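Local coordinates for protein heavy metal cation tricomponent efflux pump ZneA(CzcA-like) (PDB 4K0J) that exports zinc as a Zn(II)/proton antiporter, the inner-membrane pump of a resistance-nodulation-cell division heavy-metal efflux system, at residues L142-R147 with K313-V318; I161-Q166 with V303-D308; R905-N910 with Q986-T991. One frame throughout, in Å; residues are numbered along the deposited sequence.

Contact 1 (L142-R147 with K313-V318); sequences LVSKTR and KDVKVV
Val-143 and Lys-316 form an antiparallel hydrogen-bonded pair, and next to it, on the side of Ser-144 and Asp-314, side-chain bonds join the segments. Val-143 N donates to Lys-316 O at 2.9 Å, and Lys-316 N returns a bond to Val-143 O at 3.0 Å. Leu-142 and Val-317 make the adjoining non-hydrogen-bonded pair.

Beyond the Val-143 pair Asp-314, in a left-handed backbone conformation, takes over. Its CG lies anti to the backbone N (chi1 -166°), and the carboxylate reaches the turn after Ser-144. Lys-145 N meets the syn side of Asp-314 OD2 at 2.8 Å in a nearly straight bond (168°), while Thr-146 N adds a weak one to the same oxygen. Ser-144 OG lies 2.7 Å from Asp-314 O and 3.0 Å from Asp-314 OD2; its single proton can serve either. As an acceptor, that hydroxyl receives Arg-147 N, an ST motif. One serine oxygen thus ties the turn to itself and to the opposite segment.

Val-315 uses both branches: CG1 sits 3.8 Å from Leu-142 CD1, and CG2 approaches the edge of the Arg-147 guanidinium near its plane, 3.4 Å from Arg-147 NE. Separately, Val-143 packs on Val-318, the two side chains lying roughly perpendicular and meeting through their methyl groups.

Helix 149-164 covers Leu-142 through Gln-156 and Val-315 through Leu-155. Helix 292-310 places Val-303 against Val-317. A backbone bond between Val-318 and Thr-141 carries the pairing onward, joining strand 316-319 to strand 135-143 at the edge of a ferredoxin-like sheet.

Contact 2 (I161-Q166 with V303-D308); sequences IPRLKQ and VRDLND
Arg-163 and Asp-305 face each other from two neighbouring helices and close a salt bridge above an apolar seam. The arginine CG is anti to its backbone N (chi1 176°), and the chain bends once, at chi2, before running on to the guanidinium. Arg-163 NE then donates to Asp-305 OD2 at 3.1 Å, almost straight at 168°. The oxygen lies in the guanidinium plane, at the group's edge, but it is approached on the anti side of the carboxylate. The two flat groups are turned 60° against each other and the bond runs from NE alone, so the bridge is not the paired, coplanar kind. The other carboxylate oxygen, Asp-305 OD1, is occupied by Asn-309 ND2, which helps to fix the rotation of the group.

The methylene part of the arginine does separate work. Arg-163 and Leu-306 run antiparallel alongside each other, with Arg-163 CG 3.8 Å from Leu-306 CD2. Deeper in the seam, Leu-164 crosses Val-303 at a slant, its CD2 lying 3.8 Å from Val-303 CG2. Leu-164 CG is more distant from Leu-306 CD1, at 4.4 Å.

Both helices lie on the same sheet. Tyr-140 of strand 135-143 touches Leu-164, Tyr-138 touches Val-303, and Ala-302 of helix 292-310 packs on Leu-164 as well as Arg-163.

Contact 3 (R905-N910 with Q986-T991); sequences RGMTLN and QRPLAT
Arg-905, at the end of helix 891-905, and Met-907, in the loop that follows, pack on Pro-988 and Thr-991 in the first turns of helix 986-997, a mixed polar and apolar contact between a helix-linking loop and a helix in the transmembrane part of the pump. Arg-905 and Thr-991 meet tip to tip, but the bond modelled from Arg-905 NH2 to Thr-991 OG1 is too short to be reliable at 3.00 Å resolution. Arg-987 O lies at the edge of the same guanidinium, in its plane.

Met-907 points toward helix 986-997. With chi3 at 56° the CE methyl comes to 3.7 Å from Pro-988 CA, while SD passes 3.6 Å from Thr-991 OG1. Asn-910, the N-cap of helix 911-939, stands nearly square to Pro-988, its OD1 3.3 Å from Pro-988 CB.

Ala-976 O accepts a hydrogen bond from Arg-905 NH1. Arg-987, the second positive charge nearby, has its own salt bridge to Asp-984. The oxygens around Arg-905 in this contact are neutral hydroxyl and carbonyl groups, which would probably stabilise its charge as dipoles.

Overall arrangement
Contacts 1 and 2 belong to one ferredoxin-like unit, built twice from strand, helix and strand: strand 135-143, helix 149-164 and strand 170-177, then strand 280-287, helix 292-310 and strand 316-319. Contact 2 is nested along the chain within the loop that contact 1 closes, and their centres are 14 Å apart. They touch where Val-317 N probably bonds to Asn-307 OD1, so the edge strand 316-319 is joined directly to helix 292-310. Contact 3 follows later in the chain, its centre about 46 Å from that of contact 1 and 43 Å from that of contact 2, among the transmembrane helices. The set therefore samples both the extramembrane and membrane parts of the pump.

Contact 1 (L142-R147 with K313-V318)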
loop_
_atom_site.group_PDB
_atom_site.type_symbol
_atom_site.label_atom_id
_atom_site.label_comp_id
_atom_site.label_asym_id
_atom_site.label_seq_id
_atom_site.Cartn_x
_atom_site.Cartn_y
_atom_site.Cartn_z
ATOM N N LEU C 142 33.629 -4.359 -20.160
ATOM C CA LEU C 142 34.597 -5.415 -19.926
ATOM C C LEU C 142 35.793 -5.237 -20.863
ATOM O O LEU C 142 35.663 -5.424 -22.074
ATOM C CB LEU C 142 33.958 -6.788 -20.176
ATOM C CG LEU C 142 33.243 -7.537 -19.043
ATOM C CD1 LEU C 142 34.154 -7.685 -17.837
ATOM C CD2 LEU C 142 31.948 -6.856 -18.654
ATOM N N VAL C 143 36.954 -4.875 -20.317
ATOM C CA VAL C 143 38.157 -4.820 -21.145
ATOM C C VAL C 143 39.063 -6.034 -20.973
ATOM O O VAL C 143 39.105 -6.665 -19.909
ATOM C CB VAL C 143 39.003 -3.552 -20.919
ATOM C CG1 VAL C 143 38.212 -2.314 -21.284
ATOM C CG2 VAL C 143 39.510 -3.497 -19.492
ATOM N N SER C 144 39.779 -6.337 -22.049
ATOM C CA SER C 144 40.754 -7.411 -22.091
ATOM C C SER C 144 41.612 -7.212 -23.332
ATOM O O SER C 144 41.233 -6.475 -24.244
ATOM C CB SER C 144 40.059 -8.767 -22.158
ATOM O OG SER C 144 41.013 -9.812 -22.229
ATOM N N LYS C 145 42.767 -7.864 -23.368
ATOM C CA LYS C 145 43.643 -7.780 -24.530
ATOM C C LYS C 145 43.677 -9.119 -25.252
ATOM O O LYS C 145 43.910 -9.178 -26.463
ATOM C CB LYS C 145 45.055 -7.360 -24.106
ATOM C CG LYS C 145 45.129 -5.944 -23.544
ATOM C CD LYS C 145 46.559 -5.504 -23.267
ATOM C CE LYS C 145 46.609 -4.030 -22.873
ATOM N NZ LYS C 145 47.997 -3.546 -22.624
ATOM N N THR C 146 43.418 -10.184 -24.491
ATOM C CA THR C 146 43.560 -11.554 -24.970
ATOM C C THR C 146 42.228 -12.275 -25.154
ATOM O O THR C 146 42.156 -13.277 -25.864
ATOM C CB THR C 146 44.406 -12.390 -23.998
ATOM O OG1 THR C 146 43.647 -12.667 -22.816
ATOM C CG2 THR C 146 45.673 -11.646 -23.621
ATOM N N ARG C 147 41.176 -11.777 -24.512
ATOM C CA ARG C 147 39.896 -12.477 -24.518
ATOM C C ARG C 147 38.971 -12.033 -25.644
ATOM O O ARG C 147 38.970 -10.863 -26.037
ATOM C CB ARG C 147 39.199 -12.325 -23.176
ATOM C CG ARG C 147 38.415 -13.554 -22.782
ATOM C CD ARG C 147 38.457 -13.787 -21.284
ATOM N NE ARG C 147 39.824 -13.866 -20.774
ATOM C CZ ARG C 147 40.531 -14.989 -20.715
ATOM N NH1 ARG C 147 39.998 -16.128 -21.138
ATOM N NH2 ARG C 147 41.768 -14.972 -20.233
ATOM N N LYS C 313 42.021 -13.072 -14.978
ATOM C CA LYS C 313 42.967 -11.974 -15.067
ATOM C C LYS C 313 42.979 -11.421 -16.494
ATOM O O LYS C 313 42.594 -12.114 -17.442
ATOM C CB LYS C 313 44.355 -12.431 -14.615
ATOM C CG LYS C 313 44.648 -12.175 -13.135
ATOM C CD LYS C 313 43.497 -12.585 -12.215
ATOM C CE LYS C 313 43.371 -14.098 -12.093
ATOM N NZ LYS C 313 42.251 -14.510 -11.193
ATOM N N ASP C 314 43.412 -10.170 -16.633
ATOM C CA ASP C 314 43.288 -9.423 -17.888
ATOM C C ASP C 314 41.858 -9.451 -18.403
ATOM O O ASP C 314 41.608 -9.570 -19.598
ATOM C CB ASP C 314 44.263 -9.907 -18.964
ATOM C CG ASP C 314 44.379 -8.926 -20.124
ATOM O OD1 ASP C 314 45.021 -7.867 -19.947
ATOM O OD2 ASP C 314 43.819 -9.211 -21.204
ATOM N N VAL C 315 40.924 -9.379 -17.466
ATOM C CA VAL C 315 39.541 -9.067 -17.758
ATOM C C VAL C 315 39.123 -8.148 -16.631
ATOM O O VAL C 315 38.977 -8.572 -15.483
ATOM C CB VAL C 315 38.644 -10.318 -17.813
ATOM C CG1 VAL C 315 37.181 -9.939 -17.643
ATOM C CG2 VAL C 315 38.851 -11.058 -19.118
ATOM N N LYS C 316 38.980 -6.871 -16.955
ATOM C CA LYS C 316 38.680 -5.884 -15.937
ATOM C C LYS C 316 37.415 -5.120 -16.292
ATOM O O LYS C 316 37.257 -4.655 -17.423
ATOM C CB LYS C 316 39.859 -4.922 -15.763
ATOM C CG LYS C 316 41.137 -5.579 -15.252
ATOM C CD LYS C 316 40.943 -6.156 -13.854
ATOM C CE LYS C 316 42.218 -6.788 -13.308
ATOM N NZ LYS C 316 42.592 -8.040 -14.025
ATOM N N VAL C 317 36.501 -5.016 -15.333
ATOM C CA VAL C 317 35.337 -4.162 -15.504
ATOM C C VAL C 317 35.778 -2.736 -15.242
ATOM O O VAL C 317 36.212 -2.401 -14.138
ATOM C CB VAL C 317 34.167 -4.554 -14.571
ATOM C CG1 VAL C 317 34.683 -5.055 -13.244
ATOM C CG2 VAL C 317 33.250 -3.374 -14.352
ATOM N N VAL C 318 35.706 -1.900 -16.268
ATOM C CA VAL C 318 36.158 -0.524 -16.119
ATOM C C VAL C 318 35.050 0.437 -16.496
ATOM O O VAL C 318 34.458 0.320 -17.564
ATOM C CB VAL C 318 37.408 -0.243 -16.958
ATOM C CG1 VAL C 318 37.353 -1.024 -18.230
ATOM C CG2 VAL C 318 37.531 1.249 -17.249
#

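Contact 2 (I161-Q166 with V303-D308)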
loop_
_atom_site.group_PDB
_atom_site.type_symbol
_atom_site.label_atom_id
_atom_site.label_comp_id
_atom_site.label_asym_id
_atom_site.label_seq_id
_atom_site.Cartn_x
_atom_site.Cartn_y
_atom_site.Cartn_z
ATOM N N ILE C 161 26.978 -9.334 -14.257
ATOM C CA ILE C 161 25.605 -8.926 -13.997
ATOM C C ILE C 161 24.992 -9.665 -12.806
ATOM O O ILE C 161 24.448 -9.015 -11.916
ATOM C CB ILE C 161 24.708 -9.014 -15.248
ATOM C CG1 ILE C 161 25.194 -8.018 -16.312
ATOM C CG2 ILE C 161 23.265 -8.723 -14.878
ATOM C CD1 ILE C 161 24.505 -8.156 -17.673
ATOM N N PRO C 162 25.100 -11.011 -12.759
ATOM C CA PRO C 162 24.547 -11.684 -11.575
ATOM C C PRO C 162 25.122 -11.150 -10.263
ATOM O O PRO C 162 24.454 -11.214 -9.231
ATOM C CB PRO C 162 24.965 -13.143 -11.777
ATOM C CG PRO C 162 25.095 -13.295 -13.247
ATOM C CD PRO C 162 25.618 -11.982 -13.744
ATOM N N ARG C 163 26.335 -10.610 -10.309
ATOM C CA ARG C 163 26.972 -10.088 -9.111
ATOM C C ARG C 163 26.440 -8.703 -8.765
ATOM O O ARG C 163 25.982 -8.466 -7.649
ATOM C CB ARG C 163 28.491 -10.057 -9.283
ATOM C CG ARG C 163 29.253 -9.443 -8.115
ATOM C CD ARG C 163 29.053 -10.232 -6.825
ATOM N NE ARG C 163 29.781 -9.641 -5.702
ATOM C CZ ARG C 163 29.312 -8.661 -4.937
ATOM N NH1 ARG C 163 28.108 -8.155 -5.166
ATOM N NH2 ARG C 163 30.046 -8.183 -3.942
ATOM N N LEU C 164 26.501 -7.791 -9.726
ATOM C CA LEU C 164 26.039 -6.431 -9.505
ATOM C C LEU C 164 24.556 -6.390 -9.166
ATOM O O LEU C 164 24.084 -5.443 -8.545
ATOM C CB LEU C 164 26.326 -5.567 -10.730
ATOM C CG LEU C 164 27.805 -5.339 -11.031
ATOM C CD1 LEU C 164 27.952 -4.750 -12.415
ATOM C CD2 LEU C 164 28.422 -4.418 -10.001
ATOM N N LYS C 165 23.823 -7.425 -9.564
ATOM C CA LYS C 165 22.405 -7.535 -9.228
ATOM C C LYS C 165 22.193 -7.758 -7.729
ATOM O O LYS C 165 21.075 -7.640 -7.230
ATOM C CB LYS C 165 21.746 -8.673 -10.014
ATOM C CG LYS C 165 21.462 -8.379 -11.484
ATOM C CD LYS C 165 20.016 -7.979 -11.708
ATOM C CE LYS C 165 19.063 -9.117 -11.376
ATOM N NZ LYS C 165 17.630 -8.708 -11.471
ATOM N N GLN C 166 23.261 -8.083 -7.010
ATOM C CA GLN C 166 23.155 -8.300 -5.572
ATOM C C GLN C 166 23.298 -7.012 -4.770
ATOM O O GLN C 166 22.945 -6.970 -3.591
ATOM C CB GLN C 166 24.209 -9.287 -5.091
ATOM C CG GLN C 166 24.221 -10.593 -5.826
ATOM C CD GLN C 166 25.126 -11.590 -5.154
ATOM O OE1 GLN C 166 24.991 -11.858 -3.960
ATOM N NE2 GLN C 166 26.068 -12.136 -5.909
ATOM N N VAL C 303 31.978 -4.418 -7.898
ATOM C CA VAL C 303 32.951 -4.265 -8.971
ATOM C C VAL C 303 34.353 -4.675 -8.529
ATOM O O VAL C 303 35.026 -5.468 -9.212
ATOM C CB VAL C 303 32.997 -2.810 -9.448
ATOM C CG1 VAL C 303 34.146 -2.602 -10.424
ATOM C CG2 VAL C 303 31.677 -2.425 -10.077
ATOM N N ARG C 304 34.783 -4.139 -7.385
ATOM C CA ARG C 304 36.085 -4.475 -6.813
ATOM C C ARG C 304 36.227 -5.983 -6.647
ATOM O O ARG C 304 37.207 -6.566 -7.102
ATOM C CB ARG C 304 36.281 -3.790 -5.462
ATOM C CG ARG C 304 37.596 -3.046 -5.324
ATOM C CD ARG C 304 37.869 -2.661 -3.870
ATOM N NE ARG C 304 36.664 -2.210 -3.175
ATOM C CZ ARG C 304 36.218 -0.957 -3.178
ATOM N NH1 ARG C 304 36.876 -0.019 -3.840
ATOM N NH2 ARG C 304 35.109 -0.641 -2.524
ATOM N N ASP C 305 35.234 -6.600 -6.007
ATOM C CA ASP C 305 35.183 -8.053 -5.826
ATOM C C ASP C 305 35.308 -8.808 -7.149
ATOM O O ASP C 305 35.948 -9.860 -7.220
ATOM C CB ASP C 305 33.875 -8.446 -5.130
ATOM C CG ASP C 305 33.760 -9.939 -4.887
ATOM O OD1 ASP C 305 34.804 -10.620 -4.796
ATOM O OD2 ASP C 305 32.616 -10.427 -4.775
ATOM N N LEU C 306 34.691 -8.266 -8.192
ATOM C CA LEU C 306 34.751 -8.886 -9.502
ATOM C C LEU C 306 36.165 -8.862 -10.057
ATOM O O LEU C 306 36.666 -9.880 -10.530
ATOM C CB LEU C 306 33.785 -8.205 -10.475
ATOM C CG LEU C 306 32.317 -8.603 -10.333
ATOM C CD1 LEU C 306 31.469 -7.837 -11.321
ATOM C CD2 LEU C 306 32.145 -10.096 -10.536
ATOM N N ASN C 307 36.813 -7.705 -10.002
ATOM C CA ASN C 307 38.163 -7.611 -10.553
ATOM C C ASN C 307 39.189 -8.412 -9.746
ATOM O O ASN C 307 40.002 -9.154 -10.303
ATOM C CB ASN C 307 38.599 -6.148 -10.687
ATOM C CG ASN C 307 37.838 -5.408 -11.772
ATOM O OD1 ASN C 307 37.685 -5.900 -12.891
ATOM N ND2 ASN C 307 37.353 -4.216 -11.443
ATOM N N ASP C 308 39.129 -8.263 -8.429
ATOM C CA ASP C 308 40.101 -8.864 -7.523
ATOM C C ASP C 308 40.066 -10.394 -7.493
ATOM O O ASP C 308 41.106 -11.050 -7.596
ATOM C CB ASP C 308 39.884 -8.337 -6.099
ATOM C CG ASP C 308 40.054 -6.830 -5.993
ATOM O OD1 ASP C 308 40.051 -6.140 -7.037
ATOM O OD2 ASP C 308 40.178 -6.334 -4.852
#

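Contact 3 (R905-N910 with Q986-T991)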
loop_
_atom_site.group_PDB
_atom_site.type_symbol
_atom_site.label_atom_id
_atom_site.label_comp_id
_atom_site.label_asym_id
_atom_site.label_seq_id
_atom_site.Cartn_x
_atom_site.Cartn_y
_atom_site.Cartn_z
ATOM N N ARG C 905 26.605 39.834 -16.852
ATOM C CA ARG C 905 27.382 38.645 -17.194
ATOM C C ARG C 905 26.849 37.934 -18.434
ATOM O O ARG C 905 27.553 37.127 -19.045
ATOM C CB ARG C 905 27.445 37.677 -16.007
ATOM C CG ARG C 905 28.269 38.187 -14.839
ATOM C CD ARG C 905 28.711 37.053 -13.928
ATOM N NE ARG C 905 27.614 36.507 -13.137
ATOM C CZ ARG C 905 27.759 35.550 -12.224
ATOM N NH1 ARG C 905 28.957 35.032 -11.989
ATOM N NH2 ARG C 905 26.711 35.109 -11.543
ATOM N N GLY C 906 25.610 38.239 -18.805
ATOM C CA GLY C 906 24.977 37.603 -19.948
ATOM C C GLY C 906 24.158 36.395 -19.537
ATOM O O GLY C 906 24.571 35.251 -19.731
ATOM N N MET C 907 22.988 36.653 -18.959
ATOM C CA MET C 907 22.122 35.591 -18.461
ATOM C C MET C 907 20.670 35.814 -18.865
ATOM O O MET C 907 20.356 36.741 -19.613
ATOM C CB MET C 907 22.218 35.494 -16.935
ATOM C CG MET C 907 23.596 35.115 -16.415
ATOM S SD MET C 907 23.702 35.179 -14.614
ATOM C CE MET C 907 22.368 34.076 -14.159
ATOM N N THR C 908 19.789 34.959 -18.357
ATOM C CA THR C 908 18.362 35.061 -18.632
ATOM C C THR C 908 17.565 35.157 -17.336
ATOM O O THR C 908 18.102 35.543 -16.299
ATOM C CB THR C 908 17.866 33.852 -19.436
ATOM O OG1 THR C 908 18.103 32.652 -18.687
ATOM C CG2 THR C 908 18.596 33.766 -20.764
ATOM N N LEU C 909 16.285 34.801 -17.397
ATOM C CA LEU C 909 15.419 34.852 -16.222
ATOM C C LEU C 909 14.793 33.492 -15.933
ATOM O O LEU C 909 13.641 33.237 -16.289
ATOM C CB LEU C 909 14.320 35.896 -16.409
ATOM C CG LEU C 909 13.584 36.274 -15.128
ATOM C CD1 LEU C 909 14.567 36.892 -14.153
ATOM C CD2 LEU C 909 12.443 37.231 -15.419
ATOM N N ASN C 910 15.558 32.625 -15.281
ATOM C CA ASN C 910 15.117 31.265 -14.988
ATOM C C ASN C 910 14.458 31.157 -13.621
ATOM O O ASN C 910 14.494 32.102 -12.836
ATOM C CB ASN C 910 16.305 30.313 -15.071
ATOM C CG ASN C 910 17.599 30.968 -14.633
ATOM O OD1 ASN C 910 17.925 30.994 -13.446
ATOM N ND2 ASN C 910 18.339 31.515 -15.590
ATOM N N GLN C 986 23.201 27.916 -8.892
ATOM C CA GLN C 986 23.368 28.830 -7.772
ATOM C C GLN C 986 23.651 30.237 -8.279
ATOM O O GLN C 986 23.177 31.221 -7.717
ATOM C CB GLN C 986 24.531 28.363 -6.904
ATOM C CG GLN C 986 24.605 26.859 -6.748
ATOM C CD GLN C 986 25.978 26.393 -6.317
ATOM O OE1 GLN C 986 26.931 27.176 -6.276
ATOM N NE2 GLN C 986 26.089 25.111 -5.994
ATOM N N ARG C 987 24.437 30.317 -9.348
ATOM C CA ARG C 987 24.798 31.594 -9.952
ATOM C C ARG C 987 23.630 32.522 -10.307
ATOM O O ARG C 987 23.794 33.733 -10.271
ATOM C CB ARG C 987 25.688 31.382 -11.175
ATOM C CG ARG C 987 27.016 30.737 -10.854
ATOM C CD ARG C 987 27.940 30.788 -12.050
ATOM N NE ARG C 987 27.312 30.237 -13.247
ATOM C CZ ARG C 987 27.309 28.948 -13.563
ATOM N NH1 ARG C 987 27.899 28.068 -12.768
ATOM N NH2 ARG C 987 26.711 28.536 -14.671
ATOM N N PRO C 988 22.462 31.967 -10.684
ATOM C CA PRO C 988 21.320 32.871 -10.850
ATOM C C PRO C 988 20.929 33.608 -9.570
ATOM O O PRO C 988 20.846 34.838 -9.594
ATOM C CB PRO C 988 20.198 31.927 -11.278
ATOM C CG PRO C 988 20.894 30.868 -12.023
ATOM C CD PRO C 988 22.198 30.655 -11.304
ATOM N N LEU C 989 20.692 32.877 -8.483
ATOM C CA LEU C 989 20.330 33.505 -7.212
ATOM C C LEU C 989 21.455 34.417 -6.733
ATOM O O LEU C 989 21.209 35.519 -6.239
ATOM C CB LEU C 989 20.018 32.461 -6.135
ATOM C CG LEU C 989 19.036 31.338 -6.477
ATOM C CD1 LEU C 989 19.793 30.090 -6.867
ATOM C CD2 LEU C 989 18.101 31.045 -5.319
ATOM N N ALA C 990 22.688 33.945 -6.896
ATOM C CA ALA C 990 23.873 34.705 -6.523
ATOM C C ALA C 990 23.898 36.053 -7.232
ATOM O O ALA C 990 24.068 37.095 -6.607
ATOM C CB ALA C 990 25.125 33.914 -6.855
ATOM N N THR C 991 23.715 36.019 -8.543
ATOM C CA THR C 991 23.727 37.222 -9.362
ATOM C C THR C 991 22.597 38.167 -8.969
ATOM O O THR C 991 22.828 39.352 -8.725
ATOM C CB THR C 991 23.596 36.866 -10.848
ATOM O OG1 THR C 991 24.547 35.848 -11.180
ATOM C CG2 THR C 991 23.838 38.085 -11.713
#